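Local coordinates for chitosanase (Bacillus subtilis subsp. subtilis str. 168, PDB 7C6D), which hydrolyses internal beta-1,4 linkages between D-glucosamine residues in partly acetylated chitosan, acting as a secreted endo-chitosanase of glycoside hydrolase family 46, at residues G28-L33 with S95-L100; C41-F46 with A109-N114; S207-D212 with S233-N238. The protein carries 1 engineered substitution. All coordinates share one frame; numbering follows the deposited sequence. Where two conformers were deposited one is given.

Contact 1: G28-L33 with S95-L100. With GCS (2-amino-2-deoxy-beta-D-glucopyranose), chain B.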
loop_
_atom_site.group_PDB
_atom_site.type_symbol
_atom_site.label_atom_id
_atom_site.label_comp_id
_atom_site.label_asym_id
_atom_site.label_seq_id
_atom_site.Cartn_x
_atom_site.Cartn_y
_atom_site.Cartn_z
ATOM N N GLY A 28 -9.149 11.450 -1.811
ATOM C CA GLY A 28 -8.950 12.492 -2.795
ATOM C C GLY A 28 -7.516 12.874 -3.067
ATOM O O GLY A 28 -7.268 13.758 -3.898
ATOM N N TYR A 29 -6.561 12.219 -2.408
ATOM C CA TYR A 29 -5.147 12.542 -2.569
ATOM C C TYR A 29 -4.692 12.340 -4.011
ATOM O O TYR A 29 -5.000 11.323 -4.632
ATOM C CB TYR A 29 -4.354 11.596 -1.683
ATOM C CG TYR A 29 -2.859 11.684 -1.828
ATOM C CD1 TYR A 29 -2.180 12.859 -1.518
ATOM C CD2 TYR A 29 -2.112 10.572 -2.218
ATOM C CE1 TYR A 29 -0.800 12.941 -1.635
ATOM C CE2 TYR A 29 -0.737 10.639 -2.324
ATOM C CZ TYR A 29 -0.081 11.818 -2.028
ATOM O OH TYR A 29 1.291 11.857 -2.125
ATOM N N VAL A 30 -3.950 13.308 -4.540
ATOM C CA VAL A 30 -3.251 13.160 -5.815
ATOM C C VAL A 30 -1.965 13.964 -5.735
ATOM O O VAL A 30 -1.994 15.152 -5.400
ATOM C CB VAL A 30 -4.048 13.647 -7.045
ATOM C CG1 VAL A 30 -3.227 13.424 -8.315
ATOM C CG2 VAL A 30 -5.397 12.988 -7.167
ATOM N N GLU A 31 -0.843 13.330 -6.075
ATOM C CA GLU A 31 0.444 14.010 -6.059
ATOM C C GLU A 31 1.393 13.333 -7.034
ATOM O O GLU A 31 1.431 12.108 -7.107
ATOM C CB GLU A 31 1.061 13.956 -4.649
ATOM C CG GLU A 31 2.273 14.856 -4.466
ATOM C CD GLU A 31 2.774 14.937 -3.026
ATOM O OE1 GLU A 31 2.315 14.164 -2.166
ATOM O OE2 GLU A 31 3.654 15.781 -2.758
ATOM N N ARG A 32 2.181 14.138 -7.756
ATOM C CA ARG A 32 3.344 13.638 -8.487
ATOM C C ARG A 32 4.510 13.567 -7.511
ATOM O O ARG A 32 4.893 14.589 -6.930
ATOM C CB ARG A 32 3.748 14.631 -9.576
ATOM C CG ARG A 32 3.250 14.397 -10.963
ATOM C CD ARG A 32 3.993 15.333 -11.967
ATOM N NE ARG A 32 5.390 14.937 -12.206
ATOM C CZ ARG A 32 5.763 13.970 -13.042
ATOM N NH1 ARG A 32 4.852 13.335 -13.774
ATOM N NH2 ARG A 32 7.039 13.620 -13.134
ATOM N N LEU A 33 5.098 12.385 -7.354
ATOM C CA LEU A 33 6.246 12.245 -6.470
ATOM C C LEU A 33 7.581 12.270 -7.203
ATOM O O LEU A 33 8.629 12.267 -6.548
ATOM C CB LEU A 33 6.140 10.954 -5.653
ATOM C CG LEU A 33 4.865 10.811 -4.823
ATOM C CD1 LEU A 33 4.898 9.498 -4.050
ATOM C CD2 LEU A 33 4.705 11.980 -3.861
ATOM N N SER A 95 -7.312 17.566 -10.215
ATOM C CA SER A 95 -8.405 18.312 -9.602
ATOM C C SER A 95 -9.707 17.524 -9.647
ATOM O O SER A 95 -10.484 17.548 -8.687
ATOM C CB SER A 95 -8.574 19.662 -10.299
ATOM O OG SER A 95 -9.547 20.444 -9.636
ATOM N N ALA A 96 -9.960 16.817 -10.749
ATOM C CA ALA A 96 -11.182 16.026 -10.853
ATOM C C ALA A 96 -11.179 14.884 -9.845
ATOM O O ALA A 96 -12.188 14.631 -9.175
ATOM C CB ALA A 96 -11.340 15.496 -12.281
ATOM N N TRP A 97 -10.052 14.184 -9.727
ATOM C CA TRP A 97 -9.955 13.117 -8.741
ATOM C C TRP A 97 -10.196 13.663 -7.339
ATOM O O TRP A 97 -11.006 13.122 -6.580
ATOM C CB TRP A 97 -8.580 12.450 -8.856
ATOM C CG TRP A 97 -8.379 11.278 -7.924
ATOM C CD1 TRP A 97 -8.357 11.303 -6.551
ATOM C CD2 TRP A 97 -8.160 9.912 -8.302
ATOM N NE1 TRP A 97 -8.160 10.030 -6.060
ATOM C CE2 TRP A 97 -8.039 9.159 -7.114
ATOM C CE3 TRP A 97 -8.084 9.248 -9.532
ATOM C CZ2 TRP A 97 -7.831 7.784 -7.123
ATOM C CZ3 TRP A 97 -7.867 7.886 -9.536
ATOM C CH2 TRP A 97 -7.748 7.167 -8.340
ATOM N N LYS A 98 -9.517 14.758 -6.990
ATOM C CA LYS A 98 -9.696 15.335 -5.660
ATOM C C LYS A 98 -11.147 15.736 -5.406
ATOM O O LYS A 98 -11.653 15.583 -4.285
ATOM C CB LYS A 98 -8.765 16.532 -5.480
ATOM C CG LYS A 98 -8.827 17.119 -4.079
ATOM C CD LYS A 98 -7.946 18.345 -3.939
ATOM C CE LYS A 98 -8.110 18.955 -2.555
ATOM N NZ LYS A 98 -7.275 20.172 -2.349
ATOM N N SER A 99 -11.842 16.226 -6.439
ATOM C CA SER A 99 -13.221 16.670 -6.268
ATOM C C SER A 99 -14.146 15.530 -5.880
ATOM O O SER A 99 -15.235 15.782 -5.351
ATOM C CB SER A 99 -13.730 17.321 -7.555
ATOM O OG SER A 99 -14.080 16.341 -8.529
ATOM N N LEU A 100 -13.729 14.288 -6.118
ATOM C CA LEU A 100 -14.523 13.111 -5.793
ATOM C C LEU A 100 -14.130 12.483 -4.458
ATOM O O LEU A 100 -14.569 11.367 -4.161
ATOM C CB LEU A 100 -14.410 12.094 -6.929
ATOM C CG LEU A 100 -15.092 12.522 -8.229
ATOM C CD1 LEU A 100 -14.579 11.665 -9.379
ATOM C CD2 LEU A 100 -16.606 12.408 -8.071
HETATM C C1 GCS B . 4.380 9.217 1.227
HETATM C C2 GCS B . 3.740 9.551 -0.114
HETATM C C3 GCS B . 3.059 8.293 -0.635
HETATM C C4 GCS B . 4.099 7.184 -0.826
HETATM C C5 GCS B . 4.798 6.971 0.519
HETATM C C6 GCS B . 5.908 5.922 0.459
HETATM N N2 GCS B . 2.775 10.635 0.012
HETATM O O3 GCS B . 2.378 8.594 -1.851
HETATM O O4 GCS B . 3.562 5.988 -1.250
HETATM O O5 GCS B . 5.348 8.197 1.001
HETATM O O6 GCS B . 6.975 6.332 -0.403
#

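Contact 2: C41-F46 with A109-N114. With GCS (2-amino-2-deoxy-beta-D-glucopyranose), chain C; GCS (2-amino-2-deoxy-beta-D-glucopyranose), chain D.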
loop_
_atom_site.group_PDB
_atom_site.type_symbol
_atom_site.label_atom_id
_atom_site.label_comp_id
_atom_site.label_asym_id
_atom_site.label_seq_id
_atom_site.Cartn_x
_atom_site.Cartn_y
_atom_site.Cartn_z
ATOM N N CYS A 41 -2.310 8.398 -6.253
ATOM C CA CYS A 41 -3.688 8.830 -6.052
ATOM C C CYS A 41 -4.440 7.988 -5.030
ATOM O O CYS A 41 -4.340 6.756 -5.022
ATOM C CB CYS A 41 -4.481 8.729 -7.360
ATOM S SG CYS A 41 -3.682 9.441 -8.792
ATOM N N GLY A 42 -5.264 8.663 -4.223
ATOM C CA GLY A 42 -6.287 7.953 -3.471
ATOM C C GLY A 42 -5.750 7.080 -2.346
ATOM O O GLY A 42 -4.603 7.206 -1.902
ATOM N N ARG A 43 -6.620 6.167 -1.886
ATOM C CA ARG A 43 -6.360 5.472 -0.619
ATOM C C ARG A 43 -5.149 4.556 -0.694
ATOM O O ARG A 43 -4.459 4.363 0.316
ATOM C CB ARG A 43 -7.585 4.672 -0.166
ATOM C CG ARG A 43 -8.067 3.606 -1.154
ATOM C CD ARG A 43 -9.024 2.616 -0.482
ATOM N NE ARG A 43 -8.321 1.850 0.541
ATOM C CZ ARG A 43 -8.917 1.165 1.513
ATOM N NH1 ARG A 43 -10.243 1.114 1.571
ATOM N NH2 ARG A 43 -8.187 0.524 2.419
ATOM N N ALA A 44 -4.890 3.957 -1.855
ATOM C CA ALA A 44 -3.786 3.026 -2.024
ATOM C C ALA A 44 -2.564 3.673 -2.655
ATOM O O ALA A 44 -1.542 3.008 -2.812
ATOM C CB ALA A 44 -4.227 1.837 -2.885
ATOM N N GLY A 45 -2.632 4.949 -3.012
ATOM C CA GLY A 45 -1.596 5.467 -3.875
ATOM C C GLY A 45 -1.618 4.735 -5.203
ATOM O O GLY A 45 -0.569 4.311 -5.698
ATOM N N PHE A 46 -2.811 4.557 -5.781
ATOM C CA PHE A 46 -2.913 4.048 -7.142
ATOM C C PHE A 46 -2.191 5.022 -8.069
ATOM O O PHE A 46 -2.322 6.238 -7.918
ATOM C CB PHE A 46 -4.385 4.014 -7.576
ATOM C CG PHE A 46 -5.337 3.379 -6.589
ATOM C CD1 PHE A 46 -5.469 1.996 -6.519
ATOM C CD2 PHE A 46 -6.156 4.168 -5.780
ATOM C CE1 PHE A 46 -6.390 1.405 -5.646
ATOM C CE2 PHE A 46 -7.074 3.588 -4.907
ATOM C CZ PHE A 46 -7.194 2.201 -4.843
ATOM N N ALA A 109 -15.411 2.564 -5.641
ATOM C CA ALA A 109 -14.550 2.045 -6.700
ATOM C C ALA A 109 -13.124 1.851 -6.197
ATOM O O ALA A 109 -12.486 0.830 -6.480
ATOM C CB ALA A 109 -14.573 2.987 -7.906
ATOM N N GLN A 110 -12.608 2.824 -5.444
ATOM C CA GLN A 110 -11.284 2.669 -4.847
ATOM C C GLN A 110 -11.245 1.495 -3.884
ATOM O O GLN A 110 -10.269 0.736 -3.862
ATOM C CB GLN A 110 -10.887 3.947 -4.118
ATOM C CG GLN A 110 -10.591 5.118 -5.033
ATOM C CD GLN A 110 -9.943 6.257 -4.282
ATOM O OE1 GLN A 110 -9.014 6.042 -3.494
ATOM N NE2 GLN A 110 -10.418 7.477 -4.516
ATOM N N ASP A 111 -12.296 1.328 -3.075
ATOM C CA ASP A 111 -12.330 0.212 -2.137
ATOM C C ASP A 111 -12.322 -1.117 -2.882
ATOM O O ASP A 111 -11.672 -2.075 -2.453
ATOM C CB ASP A 111 -13.585 0.276 -1.268
ATOM C CG ASP A 111 -13.571 1.410 -0.261
ATOM O OD1 ASP A 111 -12.497 1.986 0.011
ATOM O OD2 ASP A 111 -14.662 1.693 0.286
ATOM N N LYS A 112 -13.058 -1.195 -3.992
ATOM C CA LYS A 112 -13.114 -2.432 -4.764
ATOM C C LYS A 112 -11.753 -2.774 -5.359
ATOM O O LYS A 112 -11.284 -3.914 -5.248
ATOM C CB LYS A 112 -14.174 -2.325 -5.861
ATOM C CG LYS A 112 -14.481 -3.649 -6.539
ATOM C CD LYS A 112 -15.718 -3.561 -7.417
ATOM C CE LYS A 112 -16.205 -4.943 -7.829
ATOM N NZ LYS A 112 -17.492 -4.870 -8.574
ATOM N N VAL A 113 -11.101 -1.800 -6.004
ATOM C CA VAL A 113 -9.782 -2.067 -6.575
ATOM C C VAL A 113 -8.775 -2.406 -5.480
ATOM O O VAL A 113 -7.957 -3.323 -5.631
ATOM C CB VAL A 113 -9.323 -0.892 -7.462
ATOM C CG1 VAL A 113 -7.911 -1.128 -7.975
ATOM C CG2 VAL A 113 -10.260 -0.727 -8.637
ATOM N N ASN A 114 -8.827 -1.690 -4.351
ATOM C CA ASN A 114 -7.932 -2.009 -3.247
ATOM C C ASN A 114 -8.157 -3.430 -2.740
ATOM O O ASN A 114 -7.201 -4.149 -2.429
ATOM C CB ASN A 114 -8.135 -1.019 -2.106
ATOM C CG ASN A 114 -7.268 -1.345 -0.923
ATOM O OD1 ASN A 114 -6.045 -1.204 -0.991
ATOM N ND2 ASN A 114 -7.881 -1.820 0.158
HETATM C C1 GCS C . 3.661 5.686 -2.662
HETATM C C2 GCS C . 4.678 4.572 -2.891
HETATM C C3 GCS C . 4.327 3.757 -4.135
HETATM C C4 GCS C . 2.946 3.104 -4.056
HETATM C C5 GCS C . 1.946 3.997 -3.305
HETATM C C6 GCS C . 1.607 3.428 -1.920
HETATM N N2 GCS C . 6.006 5.148 -3.045
HETATM O O3 GCS C . 5.336 2.756 -4.298
HETATM O O4 GCS C . 2.391 2.789 -5.281
HETATM O O5 GCS C . 2.369 5.369 -3.194
HETATM O O6 GCS C . 0.702 4.297 -1.225
HETATM C C1 GCS D . 2.433 1.428 -5.705
HETATM C C2 GCS D . 1.425 1.217 -6.825
HETATM C C3 GCS D . 1.461 -0.242 -7.280
HETATM C C4 GCS D . 2.884 -0.650 -7.680
HETATM C C5 GCS D . 3.829 -0.291 -6.527
HETATM C C6 GCS D . 5.299 -0.575 -6.812
HETATM N N2 GCS D . 0.087 1.575 -6.382
HETATM O O3 GCS D . 0.551 -0.404 -8.376
HETATM O O4 GCS D . 3.100 -1.979 -7.971
HETATM O O5 GCS D . 3.728 1.097 -6.213
HETATM O O6 GCS D . 5.751 0.225 -7.915
HETATM O O HOH W 1 -5.547 1.275 0.199
#

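Contact 3: S207-D212 with S233-N238. With GCS (2-amino-2-deoxy-beta-D-glucopyranose), chain E; GCS (2-amino-2-deoxy-beta-D-glucopyranose), chain B.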
loop_
_atom_site.group_PDB
_atom_site.type_symbol
_atom_site.label_atom_id
_atom_site.label_comp_id
_atom_site.label_asym_id
_atom_site.label_seq_id
_atom_site.Cartn_x
_atom_site.Cartn_y
_atom_site.Cartn_z
ATOM N N SER A 207 10.687 6.677 3.208
ATOM C CA SER A 207 9.525 5.975 3.739
ATOM C C SER A 207 9.885 4.924 4.780
ATOM O O SER A 207 8.979 4.281 5.316
ATOM C CB SER A 207 8.742 5.306 2.596
ATOM O OG SER A 207 9.391 4.123 2.138
ATOM N N VAL A 208 11.177 4.738 5.083
ATOM C CA VAL A 208 11.602 3.638 5.951
ATOM C C VAL A 208 11.042 3.752 7.359
ATOM O O VAL A 208 10.975 2.749 8.076
ATOM C CB VAL A 208 13.143 3.463 5.976
ATOM C CG1 VAL A 208 13.660 3.060 4.603
ATOM C CG2 VAL A 208 13.838 4.721 6.497
ATOM N N ALA A 209 10.640 4.955 7.783
ATOM C CA ALA A 209 10.081 5.105 9.123
ATOM C C ALA A 209 8.876 4.202 9.345
ATOM O O ALA A 209 8.597 3.820 10.482
ATOM C CB ALA A 209 9.704 6.557 9.392
ATOM N N ARG A 210 8.150 3.840 8.283
ATOM C CA ARG A 210 6.998 2.967 8.477
ATOM C C ARG A 210 7.419 1.609 9.015
ATOM O O ARG A 210 6.673 0.992 9.781
ATOM C CB ARG A 210 6.187 2.828 7.182
ATOM C CG ARG A 210 6.806 1.978 6.081
ATOM C CD ARG A 210 6.302 2.435 4.706
ATOM N NE ARG A 210 4.901 2.100 4.456
ATOM C CZ ARG A 210 4.159 2.705 3.536
ATOM N NH1 ARG A 210 4.672 3.698 2.808
ATOM N NH2 ARG A 210 2.908 2.321 3.347
ATOM N N VAL A 211 8.603 1.130 8.627
ATOM C CA VAL A 211 9.102 -0.132 9.166
ATOM C C VAL A 211 9.280 -0.025 10.670
ATOM O O VAL A 211 8.927 -0.947 11.415
ATOM C CB VAL A 211 10.399 -0.563 8.456
ATOM C CG1 VAL A 211 10.995 -1.798 9.121
ATOM C CG2 VAL A 211 10.120 -0.822 6.983
ATOM N N ASP A 212 9.808 1.108 11.148
ATOM C CA ASP A 212 10.015 1.243 12.584
ATOM C C ASP A 212 8.698 1.389 13.336
ATOM O O ASP A 212 8.569 0.891 14.460
ATOM C CB ASP A 212 10.951 2.401 12.908
ATOM C CG ASP A 212 11.442 2.337 14.334
ATOM O OD1 ASP A 212 12.109 1.339 14.683
ATOM O OD2 ASP A 212 11.135 3.261 15.113
ATOM N N SER A 233 6.411 8.603 16.081
ATOM C CA SER A 233 7.377 8.567 14.992
ATOM C C SER A 233 8.052 9.919 14.834
ATOM O O SER A 233 7.375 10.943 14.694
ATOM C CB SER A 233 6.678 8.183 13.686
ATOM O OG SER A 233 7.563 8.307 12.585
ATOM N N ASN A 234 9.389 9.919 14.830
ATOM C CA ASN A 234 10.105 11.158 14.553
ATOM C C ASN A 234 9.793 11.665 13.156
ATOM O O ASN A 234 9.813 12.875 12.912
ATOM C CB ASN A 234 11.610 10.950 14.704
ATOM C CG ASN A 234 12.036 10.842 16.142
ATOM O OD1 ASN A 234 11.322 11.283 17.044
ATOM N ND2 ASN A 234 13.209 10.262 16.371
ATOM N N GLU A 235 9.489 10.754 12.232
ATOM C CA GLU A 235 9.228 11.139 10.854
ATOM C C GLU A 235 7.798 11.629 10.665
ATOM O O GLU A 235 7.577 12.724 10.140
ATOM C CB GLU A 235 9.511 9.950 9.936
ATOM C CG GLU A 235 9.338 10.237 8.452
ATOM C CD GLU A 235 10.416 11.154 7.905
ATOM O OE1 GLU A 235 11.423 11.386 8.605
ATOM O OE2 GLU A 235 10.262 11.640 6.767
ATOM N N TYR A 236 6.815 10.827 11.079
ATOM C CA TYR A 236 5.418 11.125 10.787
ATOM C C TYR A 236 4.742 11.957 11.863
ATOM O O TYR A 236 3.761 12.647 11.567
ATOM C CB TYR A 236 4.612 9.832 10.617
ATOM C CG TYR A 236 5.147 8.883 9.568
ATOM C CD1 TYR A 236 5.105 9.213 8.216
ATOM C CD2 TYR A 236 5.668 7.646 9.925
ATOM C CE1 TYR A 236 5.587 8.349 7.252
ATOM C CE2 TYR A 236 6.154 6.770 8.970
ATOM C CZ TYR A 236 6.107 7.125 7.631
ATOM O OH TYR A 236 6.593 6.253 6.681
ATOM N N GLY A 237 5.211 11.883 13.102
ATOM C CA GLY A 237 4.545 12.521 14.221
ATOM C C GLY A 237 3.873 11.521 15.148
ATOM O O GLY A 237 4.143 10.317 15.123
ATOM N N ASN A 238 2.987 12.049 15.990
ATOM C CA ASN A 238 2.262 11.272 16.989
ATOM C C ASN A 238 0.809 11.101 16.562
ATOM O O ASN A 238 0.155 12.072 16.164
ATOM C CB ASN A 238 2.289 11.992 18.344
ATOM C CG ASN A 238 3.621 11.865 19.060
ATOM O OD1 ASN A 238 4.495 12.718 18.923
ATOM N ND2 ASN A 238 3.763 10.816 19.867
HETATM C C1 GCS E . 6.740 12.027 4.987
HETATM C C2 GCS E . 7.413 10.722 4.594
HETATM C C3 GCS E . 6.917 10.277 3.225
HETATM C C4 GCS E . 5.388 10.282 3.082
HETATM C C5 GCS E . 4.764 11.522 3.729
HETATM C C6 GCS E . 3.270 11.335 3.959
HETATM N N2 GCS E . 8.856 10.890 4.538
HETATM O O1 GCS E . 7.158 12.408 6.295
HETATM O O3 GCS E . 7.444 8.966 2.996
HETATM O O4 GCS E . 5.055 10.361 1.748
HETATM O O5 GCS E . 5.334 11.783 5.011
HETATM O O6 GCS E . 2.713 12.547 4.478
HETATM C C1 GCS B . 4.380 9.217 1.227
HETATM C C2 GCS B . 3.740 9.551 -0.114
HETATM C C3 GCS B . 3.059 8.293 -0.635
HETATM C C4 GCS B . 4.099 7.184 -0.826
HETATM C C5 GCS B . 4.798 6.971 0.519
HETATM C C6 GCS B . 5.908 5.922 0.459
HETATM N N2 GCS B . 2.775 10.635 0.012
HETATM O O3 GCS B . 2.378 8.594 -1.851
HETATM O O4 GCS B . 3.562 5.988 -1.250
HETATM O O5 GCS B . 5.348 8.197 1.001
HETATM O O6 GCS B . 6.975 6.332 -0.403
HETATM O O HOH W 2 9.079 6.107 12.724
#

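Contact 1: G28-L33 with S95-L100
Val30 and Trp97 meet through one methyl set obliquely against the CG-CD1 side of the indole, where strand 30-32 lies beside the end of helix 93-99. CG2 of Val30 approaches Trp97 CD1 to 3.5 Å and is equally near CG. The methyl that makes this contact stands beside the backbone N of Val30, while CG1 lies anti to that nitrogen (chi1 -179°). Beside it the backbones come close: Gly28 O is 3.4 Å from Lys98 CA, a CA-H...O contact bent at the hydrogen. The lysine lays only its CB and CG near that oxygen before its extended chain leads its ammonium away. The indole N-H is spent on Tyr27 O, and the Trp97 and Phe106 rings meet edge-to-face, so Trp97 joins this corner to helix 104-128.

Tyr29, just before the strand, faces another partner. Its CB points away from the helix, and with CG anti to the backbone N the OH reaches the glucosamine of chain B, accepting from the sugar N2 at 2.9 Å and weakly from O3 at 3.5 Å. The same hydroxyl gives its own proton to Glu31 OE1 over a short 2.5 Å, meeting the anti side of the carboxylate 19° out of its plane. Leu33 CD1 makes a van der Waals contact with sugar O3 at 3.5 Å. The chemistry is thus divided: no hydrogen bond spans the two segments, which meet through apolar and CA-H...O contacts, whereas the polar work faces the ligand. There Glu31 fixes the hydroxyl's proton and would probably make its oxygen a better acceptor for a sugar nitrogen that is probably charged.

Contact 2: C41-F46 with A109-N114
Arg43 meets helix 104-128 twice, once through its backbone and once through its guanidinium. Its N-H points at Gln110 OE1 over 2.9 Å, a straight bond (165°) arriving nearly along the C=O axis of the amide. At the far end NH1 forms a salt bridge with Asp111 OD1, also 2.9 Å; the oxygen lies in the guanidinium plane, yet is approached from above its own carboxylate. The Asn114 amide stacks over one guanidinium face with the planes 16° apart. ND2 and Arg43 NH2, 3.3 Å from each other, are both donors, so no hydrogen bond joins them. Water 1, at the guanidinium edge, accepts from Arg43 NE and donates weakly to Asn114 OD1. With CG between its backbone N and carbonyl carbon (chi1 59°) and a bend at chi3, the arginine passes Gln110 and reaches Asp111 and Asn114.

The loop is the turn of a beta hairpin, a type I turn from Gly42 to Gly45 between strands 39-41 and 46-47. Its carbonyls face the glycan: Ala44 O accepts from O6 of the chain C sugar at 3.0 Å, and Gly45 O from N2 of the chain D sugar at 2.9 Å. Phe46 follows the turn and brings CE2 to 3.4 Å from Gln110 OE1, which sits at the ring edge, while CE1 packs on Val113 CG1.

Further out, Tyr27 takes Gln110 NE2 on its carbonyl and bonds Asp111 OD1 through its hydroxyl. Glu12 gives the guanidinium a second carboxylate, through NH2, and Tyr141 of helix 134-147 holds Asn114 ND2.

Contact 3: S207-D212 with S233-N238
Ala209, in the first turn of helix 209-219, stands with its CA 6.3 Å from that of Glu235, in the turn between strands 229-233 and 237-241. Its methyl is the centre of the contact. CB lies 3.4 Å from Glu235 CB and 3.6 Å from Tyr236 CE2, approaching the aromatic ring obliquely. On from there, Tyr236 presents an edge: Arg210 N lies near the plane of the ring, and the phenol oxygen ends close to Arg210, 3.5 Å from its CB. With CG beside its own backbone N (chi1 -56°), Tyr236 brings its ring alongside residues 209-210, and CG of Glu235 covers one face of the ring over its centre.

The turn keeps its shape through an ST motif. Ser233 OG accepts the Tyr236 backbone N-H at 3.0 Å, almost perfectly straight at 177°, and a weaker bond from Glu235 N. The same oxygen is 2.7 Å from water 2, which donates to Ala209 O, so one solvent molecule ties helix to turn where the protein makes no clear direct hydrogen bond.

Both segments also face the glycan. Glu235, folded at chi2 (70°), lifts OE2 to the chain E sugar and accepts from its N2 at 2.7 Å and from O1, a carboxylate set against an amine that is probably charged. Ser207 CB and Arg210 NH1 instead border C6 of the neighbouring chain B sugar. Arg210 NH2 is engaged in a salt bridge with Asp142 of helix 134-147. Helix 5-20 lies alongside, Phe18 meeting the ring of Tyr236 and touching Arg210 while Ile17 touches the tyrosine, and Val208 packs against helix 177-193.

Contacts 1 and 2 form one continuous region. Their centres are 12 Å apart, Trp97 packs on Cys41 and Gln110, and Tyr29 O probably accepts from Gly42 N at 2.7 Å. Contact 3 touches neither; its centre is about 24 Å from that of contact 1 and 22 Å from that of contact 2, which lies on the opposite side of the chain's centre. The glycan bridges this separation: contacts 1 and 3 share the chain B sugar, and contact 2 holds the chain C and D sugars. The side chains of Tyr29 and Arg210 each lie about 6 Å from that of Ala19, the engineered residue at the predicted proton-donor position, whereas Asp35, the nucleophile by similarity, is about 8 Å from Tyr29.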